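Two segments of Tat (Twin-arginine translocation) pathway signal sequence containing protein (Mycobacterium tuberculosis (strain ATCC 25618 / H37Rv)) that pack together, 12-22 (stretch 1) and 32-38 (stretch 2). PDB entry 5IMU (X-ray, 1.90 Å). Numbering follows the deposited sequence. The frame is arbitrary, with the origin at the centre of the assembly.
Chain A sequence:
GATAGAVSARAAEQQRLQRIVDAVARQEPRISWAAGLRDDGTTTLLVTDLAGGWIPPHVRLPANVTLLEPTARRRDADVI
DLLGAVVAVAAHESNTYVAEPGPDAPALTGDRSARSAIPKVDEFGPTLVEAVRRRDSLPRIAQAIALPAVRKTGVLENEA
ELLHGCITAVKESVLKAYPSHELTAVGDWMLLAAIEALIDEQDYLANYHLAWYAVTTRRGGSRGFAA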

# COMPACT_ATOMS: atom_id res chain seq x y z
N ALA A 12 -9.55 -25.89 0.93
CA ALA A 12 -10.13 -24.74 0.23
C ALA A 12 -9.76 -23.44 0.93
O ALA A 12 -9.47 -22.43 0.28
CB ALA A 12 -11.65 -24.89 0.14
N GLU A 13 -9.77 -23.45 2.26
CA GLU A 13 -9.44 -22.26 3.04
C GLU A 13 -7.98 -21.84 2.82
O GLU A 13 -7.69 -20.66 2.62
CB GLU A 13 -9.72 -22.54 4.51
CG GLU A 13 -9.42 -21.43 5.48
CD GLU A 13 -9.69 -21.86 6.91
OE1 GLU A 13 -8.89 -22.65 7.46
OE2 GLU A 13 -10.72 -21.45 7.48
N GLN A 14 -7.07 -22.81 2.86
CA GLN A 14 -5.66 -22.51 2.62
C GLN A 14 -5.42 -22.07 1.18
O GLN A 14 -4.66 -21.12 0.94
CB GLN A 14 -4.80 -23.73 2.96
CG GLN A 14 -3.31 -23.53 2.74
CD GLN A 14 -2.71 -22.55 3.72
OE1 GLN A 14 -3.12 -22.48 4.87
NE2 GLN A 14 -1.72 -21.78 3.26
N GLN A 15 -6.05 -22.74 0.22
CA GLN A 15 -5.85 -22.40 -1.18
C GLN A 15 -6.36 -21.01 -1.50
O GLN A 15 -5.77 -20.29 -2.32
CB GLN A 15 -6.52 -23.44 -2.08
CG GLN A 15 -5.83 -24.78 -2.06
CD GLN A 15 -4.36 -24.66 -2.39
OE1 GLN A 15 -3.99 -24.05 -3.40
NE2 GLN A 15 -3.51 -25.21 -1.53
N ARG A 16 -7.47 -20.61 -0.87
CA ARG A 16 -8.00 -19.27 -1.09
C ARG A 16 -7.00 -18.20 -0.66
O ARG A 16 -6.81 -17.20 -1.35
CB ARG A 16 -9.32 -19.10 -0.34
CG ARG A 16 -9.87 -17.70 -0.38
CD ARG A 16 -11.05 -17.54 0.55
NE ARG A 16 -11.48 -16.15 0.65
CZ ARG A 16 -11.06 -15.30 1.58
NH1 ARG A 16 -10.19 -15.70 2.50
NH2 ARG A 16 -11.50 -14.05 1.59
N LEU A 17 -6.35 -18.41 0.49
CA LEU A 17 -5.34 -17.45 0.95
C LEU A 17 -4.16 -17.39 -0.01
O LEU A 17 -3.63 -16.30 -0.29
CB LEU A 17 -4.86 -17.82 2.35
CG LEU A 17 -5.80 -17.54 3.52
CD1 LEU A 17 -5.15 -17.95 4.83
CD2 LEU A 17 -6.18 -16.07 3.56
N GLN A 18 -3.73 -18.54 -0.54
CA GLN A 18 -2.58 -18.54 -1.43
C GLN A 18 -2.88 -17.83 -2.74
O GLN A 18 -2.02 -17.13 -3.29
CB GLN A 18 -2.11 -19.98 -1.69
CG GLN A 18 -0.71 -20.06 -2.28
CD GLN A 18 0.35 -19.52 -1.34
OE1 GLN A 18 0.64 -20.12 -0.31
NE2 GLN A 18 0.93 -18.38 -1.69
N ARG A 19 -4.10 -18.00 -3.27
CA ARG A 19 -4.47 -17.29 -4.48
C ARG A 19 -4.50 -15.78 -4.25
O ARG A 19 -4.14 -15.00 -5.15
CB ARG A 19 -5.83 -17.77 -5.00
CG ARG A 19 -5.83 -19.19 -5.53
CD ARG A 19 -7.11 -19.49 -6.32
NE ARG A 19 -8.31 -19.34 -5.51
CZ ARG A 19 -8.85 -20.31 -4.78
NH1 ARG A 19 -8.28 -21.51 -4.75
NH2 ARG A 19 -9.95 -20.09 -4.08
N ILE A 20 -4.92 -15.35 -3.06
CA ILE A 20 -4.92 -13.92 -2.74
C ILE A 20 -3.49 -13.39 -2.69
O ILE A 20 -3.18 -12.33 -3.24
CB ILE A 20 -5.66 -13.67 -1.42
CG1 ILE A 20 -7.17 -13.83 -1.62
CG2 ILE A 20 -5.34 -12.28 -0.88
CD1 ILE A 20 -7.97 -13.67 -0.36
N VAL A 21 -2.59 -14.13 -2.04
CA VAL A 21 -1.18 -13.72 -1.98
C VAL A 21 -0.58 -13.67 -3.38
O VAL A 21 0.06 -12.69 -3.77
CB VAL A 21 -0.38 -14.67 -1.07
CG1 VAL A 21 1.11 -14.41 -1.22
CG2 VAL A 21 -0.80 -14.50 0.37
N ASP A 22 -0.78 -14.74 -4.16
CA ASP A 22 -0.21 -14.78 -5.51
C ASP A 22 -0.80 -13.70 -6.40
O ASP A 22 -0.14 -13.26 -7.35
CB ASP A 22 -0.41 -16.17 -6.12
CG ASP A 22 0.37 -17.25 -5.39
OD1 ASP A 22 1.24 -16.90 -4.58
OD2 ASP A 22 0.11 -18.44 -5.64
N SER A 32 8.05 -9.06 -0.35
CA SER A 32 7.41 -10.19 0.31
C SER A 32 5.98 -9.84 0.71
O SER A 32 5.69 -8.71 1.11
CB SER A 32 8.20 -10.62 1.54
OG SER A 32 9.45 -11.17 1.17
N TRP A 33 5.09 -10.83 0.59
CA TRP A 33 3.68 -10.68 0.92
C TRP A 33 3.23 -11.81 1.83
O TRP A 33 3.83 -12.89 1.85
CB TRP A 33 2.79 -10.69 -0.34
CG TRP A 33 3.06 -9.60 -1.34
CD1 TRP A 33 3.93 -9.66 -2.40
CD2 TRP A 33 2.43 -8.32 -1.41
NE1 TRP A 33 3.89 -8.48 -3.10
CE2 TRP A 33 2.98 -7.64 -2.51
CE3 TRP A 33 1.46 -7.68 -0.63
CZ2 TRP A 33 2.59 -6.35 -2.87
CZ3 TRP A 33 1.08 -6.39 -0.98
CH2 TRP A 33 1.64 -5.75 -2.09
N ALA A 34 2.15 -11.56 2.57
CA ALA A 34 1.50 -12.60 3.35
C ALA A 34 0.04 -12.26 3.55
O ALA A 34 -0.34 -11.08 3.60
CB ALA A 34 2.18 -12.80 4.71
N ALA A 35 -0.79 -13.29 3.67
CA ALA A 35 -2.20 -13.14 3.98
C ALA A 35 -2.61 -14.18 5.01
O ALA A 35 -2.12 -15.31 5.00
CB ALA A 35 -3.09 -13.27 2.73
N GLY A 36 -3.52 -13.78 5.90
CA GLY A 36 -3.95 -14.66 6.97
C GLY A 36 -5.42 -14.46 7.28
O GLY A 36 -5.98 -13.39 7.06
N LEU A 37 -6.03 -15.52 7.78
CA LEU A 37 -7.44 -15.51 8.18
C LEU A 37 -7.52 -15.35 9.69
O LEU A 37 -6.94 -16.15 10.44
CB LEU A 37 -8.14 -16.80 7.74
CG LEU A 37 -9.66 -16.83 7.99
CD1 LEU A 37 -10.37 -15.82 7.11
CD2 LEU A 37 -10.22 -18.23 7.78
N ARG A 38 -8.23 -14.32 10.14
CA ARG A 38 -8.43 -14.11 11.57
C ARG A 38 -9.37 -15.16 12.15
O ARG A 38 -10.07 -15.87 11.42
CB ARG A 38 -8.98 -12.71 11.83
CG ARG A 38 -8.01 -11.58 11.53
CD ARG A 38 -7.26 -11.16 12.79
NE ARG A 38 -6.61 -9.86 12.65
CZ ARG A 38 -5.30 -9.67 12.71
NH1 ARG A 38 -4.48 -10.70 12.93
NH2 ARG A 38 -4.80 -8.45 12.57

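Residues 12-22 form part of a longer helix that packs against the strand 33-37. The two run roughly antiparallel, at 149° between their N-to-C directions, and their axes come within 7.7 Å. The backbones are nearest at Val21 and Ala34, whose CA atoms are 6.1 Å apart. No hydrogen bond joins the two stretches. The contact is made by shape and by apolar packing.

The strand alternates. Trp33, Ala35 and Leu37 point their CB atoms toward the helix, while Ala34 points away and Gly36 has no side chain. Ala35 is small and leaves a shallow hollow between Trp33 CB and Leu37 on the same face. Val21 fills it from one end of the contact: Val21 CG2 lies 3.5 Å from Ala35 CB, and Val21 CG1 lies 4.2 Å from Trp33 CB. The Trp33 ring itself leads away from the helix.

Leu17, one turn earlier, reaches the strand further along. Leu17 CD2 is 4.3 Å from Ala35 CB, and Leu17 CD1 is 4.3 Å from Leu37 CB. Leu17 CD1 also sits over bare backbone, 4.1 Å from Gly36 CA. Ile20 adds a looser touch, with Ile20 CG2 4.4 Å from Ala35 CB.

At the far end, the extended Glu13 side chain brings Glu13 OE2 to 3.3 Å from Leu37 CD2. This is a van der Waals contact at the margin.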